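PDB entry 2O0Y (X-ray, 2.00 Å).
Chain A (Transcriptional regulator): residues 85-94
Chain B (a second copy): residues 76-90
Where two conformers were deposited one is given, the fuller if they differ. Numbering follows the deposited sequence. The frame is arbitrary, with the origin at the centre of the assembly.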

# COMPACT_ATOMS: atom_id res chain seq x y z
N TRP A 85 7.58 -8.86 -0.14
CA TRP A 85 8.43 -7.67 -0.40
C TRP A 85 7.50 -6.50 -0.73
O TRP A 85 7.82 -5.37 -0.44
CB TRP A 85 9.34 -7.91 -1.61
CG TRP A 85 10.32 -9.11 -1.42
CD1 TRP A 85 10.81 -9.55 -0.28
CD2 TRP A 85 10.86 -9.92 -2.45
NE1 TRP A 85 11.62 -10.67 -0.50
CE2 TRP A 85 11.67 -10.90 -1.84
CE3 TRP A 85 10.74 -9.91 -3.83
CZ2 TRP A 85 12.34 -11.87 -2.55
CZ3 TRP A 85 11.41 -10.88 -4.54
CH2 TRP A 85 12.23 -11.82 -3.90
N VAL A 86 6.43 -6.78 -1.49
CA VAL A 86 5.50 -5.67 -1.90
C VAL A 86 4.84 -5.07 -0.65
O VAL A 86 4.73 -3.86 -0.49
CB VAL A 86 4.43 -6.21 -2.88
CG1 VAL A 86 3.32 -5.18 -3.12
CG2 VAL A 86 5.14 -6.59 -4.23
N ARG A 87 4.44 -5.94 0.28
CA ARG A 87 3.83 -5.50 1.55
C ARG A 87 4.82 -4.71 2.38
O ARG A 87 4.49 -3.65 2.95
CB ARG A 87 3.43 -6.77 2.33
CG ARG A 87 2.08 -6.77 2.97
CD ARG A 87 1.50 -8.26 2.94
NE ARG A 87 2.43 -9.12 3.66
CZ ARG A 87 2.93 -10.31 3.29
NH1 ARG A 87 2.59 -11.00 2.17
NH2 ARG A 87 3.81 -10.80 4.12
N LEU A 88 6.05 -5.23 2.51
CA LEU A 88 7.07 -4.52 3.25
C LEU A 88 7.33 -3.13 2.65
O LEU A 88 7.48 -2.17 3.38
CB LEU A 88 8.37 -5.31 3.24
CG LEU A 88 9.52 -4.66 4.01
CD1 LEU A 88 9.07 -4.36 5.46
CD2 LEU A 88 10.69 -5.67 3.93
N ALA A 89 7.46 -3.05 1.32
CA ALA A 89 7.73 -1.76 0.67
C ALA A 89 6.51 -0.84 0.94
O ALA A 89 6.66 0.36 1.12
CB ALA A 89 7.87 -1.98 -0.84
N GLY A 90 5.30 -1.39 0.85
CA GLY A 90 4.08 -0.63 1.17
C GLY A 90 4.20 0.04 2.53
O GLY A 90 3.87 1.22 2.72
N ARG A 91 4.64 -0.73 3.53
CA ARG A 91 4.83 -0.16 4.89
C ARG A 91 6.00 0.81 4.95
O ARG A 91 5.96 1.81 5.68
CB ARG A 91 5.07 -1.32 5.90
CG ARG A 91 3.82 -2.13 6.19
CD ARG A 91 3.98 -2.96 7.55
NE ARG A 91 5.06 -3.95 7.38
CZ ARG A 91 4.87 -5.15 6.85
NH1 ARG A 91 3.63 -5.51 6.52
NH2 ARG A 91 5.87 -6.00 6.66
N THR A 92 7.08 0.50 4.25
CA THR A 92 8.21 1.41 4.20
C THR A 92 7.82 2.82 3.68
O THR A 92 8.32 3.82 4.17
CB THR A 92 9.33 0.81 3.34
OG1 THR A 92 9.82 -0.42 3.94
CG2 THR A 92 10.49 1.78 3.19
N TRP A 93 6.98 2.87 2.66
CA TRP A 93 6.68 4.11 1.95
C TRP A 93 5.40 4.79 2.45
O TRP A 93 5.16 5.96 2.14
CB TRP A 93 6.60 3.82 0.45
CG TRP A 93 8.01 3.58 -0.05
CD1 TRP A 93 8.60 2.38 -0.29
CD2 TRP A 93 9.00 4.57 -0.24
NE1 TRP A 93 9.94 2.56 -0.63
CE2 TRP A 93 10.20 3.92 -0.62
CE3 TRP A 93 9.00 5.98 -0.10
CZ2 TRP A 93 11.38 4.63 -0.90
CZ3 TRP A 93 10.18 6.69 -0.38
CH2 TRP A 93 11.34 6.01 -0.81
N ALA A 94 4.59 4.08 3.24
CA ALA A 94 3.30 4.62 3.68
C ALA A 94 3.56 5.86 4.54
O ALA A 94 4.34 5.80 5.44
CB ALA A 94 2.51 3.57 4.45
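Chain B (76-90) YSLGPEMLRWVRLAG

At the centre of this contact sits A89(A), whose CA-to-CB bond points toward chain B from the middle of the helical stretch 85-93, part of a helix that begins earlier in the chain. Its CB lies 3.4 Å from CB of M82(B), 4.0 Å from CB of L78(B) and 4.3 Å from CD2 of L83(B). A single methyl group suits this place, because the two backbones come close here: the CA atoms of A89(A) and L78(B) are 5.5 Å apart, and those of V86(A) and M82(B) only 5.4 Å.

Chain B reaches this centre in three backbone conformations. Residues 76-78 end a strand with extended phi/psi; from P80(B) to R84(B) the angles are helical, though without the regular bonds of a helix; and a regular helix runs from V86(B) onward. The strand's N-to-C direction makes an angle of 117° with that of the chain A helix, and the axes approach to 8.4 Å. In register, L78(B) lies nearest A89(A), M82(B) nearest V86(A), and L83(B) nearest G90(A).

L78(B) and L83(B) both set out sideways, but their ends come nearer to chain A. With chi1 m and chi2 t, L78(B) carries CD1 to 3.2 Å from O of W85(A), 4.0 Å from CB of W85(A) and 3.9 Å from CD2 of L88(A). L83(B), in the same rotamer, brings CD2 to 3.6 Å from CA of G90(A) and 3.5 Å from O of A89(A).

One turn back toward the N terminus, V86(A) has the largest covered area of any residue in the two stretches. Its CG2 packs 3.7 Å from CB of W85(B) and 4.1 Å from CE of M82(B), while its CG1 lies 3.8 Å from CG2 of V86(B). The branched side chain can thus meet several neighbours at once. M82(B) is selenomethionine, and its flexible chain, with all three chi angles m, also places CE 3.9 Å from CB of W85(A).

At the C-terminal end of the helix, W93(A) joins the apolar packing to the polar edge. Its CB lies 3.7 Å from CD1 of L83(B), and its CZ2 lies 3.8 Å from CD of P80(B), whose CG sits over one face of the indole. At the ring's edge, NE1 of W93(A) donates a hydrogen bond to O of L78(B), at 2.9 Å and 156°. This is the sole direct hydrogen bond between the stretches, and tryptophan suits the site by offering both a broad apolar surface and a polar N-H.

The same carbonyl, O of L78(B), accepts a hydrogen bond from OG of S77(B) at 2.9 Å. Beside it, T92(A) uses both characters of its side chain: CG2 packs 3.8 Å from CB of S77(B), while OG1 lies 2.7 Å from a bridging water. That water accepts a hydrogen bond from N of L78(B), 3.1 Å from the water oxygen, so both backbone polar groups of this leucine are satisfied at the edge.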

# COMPACT_ATOMS: atom_id res chain seq x y z
N TYR B 76 19.84 0.96 2.89
CA TYR B 76 18.94 0.82 1.77
C TYR B 76 17.63 0.32 2.29
O TYR B 76 17.64 -0.54 3.19
CB TYR B 76 19.49 -0.23 0.77
CG TYR B 76 20.79 0.22 0.16
CD1 TYR B 76 22.00 -0.12 0.74
CD2 TYR B 76 20.81 1.03 -0.96
CE1 TYR B 76 23.21 0.34 0.19
CE2 TYR B 76 22.00 1.48 -1.50
CZ TYR B 76 23.20 1.11 -0.93
OH TYR B 76 24.39 1.57 -1.50
N SER B 77 16.51 0.80 1.71
CA SER B 77 15.22 0.15 1.93
C SER B 77 14.79 -0.43 0.59
O SER B 77 15.44 -0.15 -0.44
CB SER B 77 14.13 1.16 2.36
OG SER B 77 13.94 2.09 1.34
N LEU B 78 13.65 -1.10 0.57
CA LEU B 78 13.02 -1.52 -0.69
C LEU B 78 12.57 -0.20 -1.29
O LEU B 78 12.16 0.71 -0.55
CB LEU B 78 11.80 -2.43 -0.40
CG LEU B 78 12.12 -3.83 0.18
CD1 LEU B 78 10.85 -4.69 0.18
CD2 LEU B 78 13.16 -4.53 -0.72
N GLY B 79 12.63 -0.10 -2.61
CA GLY B 79 12.37 1.22 -3.22
C GLY B 79 11.02 1.28 -3.89
O GLY B 79 10.24 0.33 -3.86
N PRO B 80 10.67 2.45 -4.45
CA PRO B 80 9.29 2.71 -4.89
C PRO B 80 8.82 1.80 -5.99
O PRO B 80 7.61 1.59 -6.15
CB PRO B 80 9.39 4.15 -5.46
CG PRO B 80 10.61 4.75 -4.80
CD PRO B 80 11.58 3.61 -4.59
N GLU B 81 9.77 1.19 -6.73
CA GLU B 81 9.35 0.20 -7.73
C GLU B 81 8.41 -0.80 -7.17
O GLU B 81 7.46 -1.24 -7.80
CB GLU B 81 10.58 -0.51 -8.32
CG GLU B 81 10.29 -1.74 -9.23
CD GLU B 81 9.97 -1.43 -10.67
OE1 GLU B 81 9.74 -0.26 -10.97
OE2 GLU B 81 9.88 -2.38 -11.51
N MSE B 82 8.72 -1.25 -5.94
CA MSE B 82 7.97 -2.38 -5.41
C MSE B 82 6.50 -2.02 -5.19
O MSE B 82 5.65 -2.88 -5.06
CB MSE B 82 8.62 -2.88 -4.08
CG MSE B 82 10.12 -3.14 -4.13
SE MSE B 82 10.43 -4.55 -5.50
CE MSE B 82 9.12 -5.71 -4.82
N LEU B 83 6.22 -0.73 -5.06
CA LEU B 83 4.86 -0.23 -4.80
C LEU B 83 3.98 -0.43 -6.01
O LEU B 83 2.75 -0.34 -5.92
CB LEU B 83 4.92 1.28 -4.47
CG LEU B 83 5.69 1.70 -3.21
CD1 LEU B 83 5.63 3.23 -3.06
CD2 LEU B 83 5.02 1.01 -1.92
N ARG B 84 4.57 -0.70 -7.16
CA ARG B 84 3.73 -0.83 -8.35
C ARG B 84 2.92 -2.10 -8.35
O ARG B 84 2.01 -2.24 -9.18
CB ARG B 84 4.55 -0.72 -9.64
CG ARG B 84 5.38 -1.93 -9.95
CD ARG B 84 6.49 -1.50 -10.97
NE ARG B 84 5.92 -1.33 -12.30
CZ ARG B 84 6.42 -0.56 -13.27
NH1 ARG B 84 7.49 0.16 -13.09
NH2 ARG B 84 5.80 -0.51 -14.44
N TRP B 85 3.21 -3.03 -7.41
CA TRP B 85 2.38 -4.26 -7.28
C TRP B 85 1.40 -4.23 -6.11
O TRP B 85 0.68 -5.20 -5.88
CB TRP B 85 3.26 -5.56 -7.28
CG TRP B 85 4.05 -5.72 -8.57
CD1 TRP B 85 3.55 -6.11 -9.79
CD2 TRP B 85 5.44 -5.40 -8.78
NE1 TRP B 85 4.56 -6.06 -10.75
CE2 TRP B 85 5.72 -5.64 -10.15
CE3 TRP B 85 6.45 -4.89 -7.97
CZ2 TRP B 85 7.00 -5.44 -10.69
CZ3 TRP B 85 7.72 -4.73 -8.47
CH2 TRP B 85 8.00 -5.02 -9.83
N VAL B 86 1.37 -3.12 -5.38
CA VAL B 86 0.48 -2.95 -4.23
C VAL B 86 -0.97 -3.12 -4.59
O VAL B 86 -1.67 -3.87 -3.90
CB VAL B 86 0.71 -1.59 -3.51
CG1 VAL B 86 -0.45 -1.25 -2.54
CG2 VAL B 86 2.03 -1.65 -2.78
N ARG B 87 -1.42 -2.46 -5.65
CA ARG B 87 -2.86 -2.56 -6.04
C ARG B 87 -3.21 -3.98 -6.45
O ARG B 87 -4.22 -4.53 -6.02
CB ARG B 87 -3.18 -1.61 -7.21
CG ARG B 87 -4.65 -1.57 -7.60
CD ARG B 87 -4.88 -0.84 -8.92
NE ARG B 87 -4.41 0.55 -8.91
CZ ARG B 87 -5.19 1.63 -8.76
NH1 ARG B 87 -6.49 1.54 -8.60
NH2 ARG B 87 -4.64 2.84 -8.76
N LEU B 88 -2.38 -4.60 -7.28
CA LEU B 88 -2.58 -6.00 -7.67
C LEU B 88 -2.63 -6.93 -6.41
O LEU B 88 -3.53 -7.77 -6.28
CB LEU B 88 -1.43 -6.43 -8.61
CG LEU B 88 -1.26 -7.93 -8.82
CD1 LEU B 88 -2.53 -8.59 -9.50
CD2 LEU B 88 -0.04 -8.25 -9.62
N ALA B 89 -1.66 -6.80 -5.50
CA ALA B 89 -1.64 -7.65 -4.29
C ALA B 89 -2.95 -7.55 -3.48
O ALA B 89 -3.53 -8.57 -3.01
CB ALA B 89 -0.47 -7.25 -3.42
N GLY B 90 -3.41 -6.32 -3.32
CA GLY B 90 -4.65 -6.04 -2.55
C GLY B 90 -5.90 -6.67 -3.17
O GLY B 90 -6.73 -7.29 -2.49
O HOH W 1 12.01 -1.70 3.09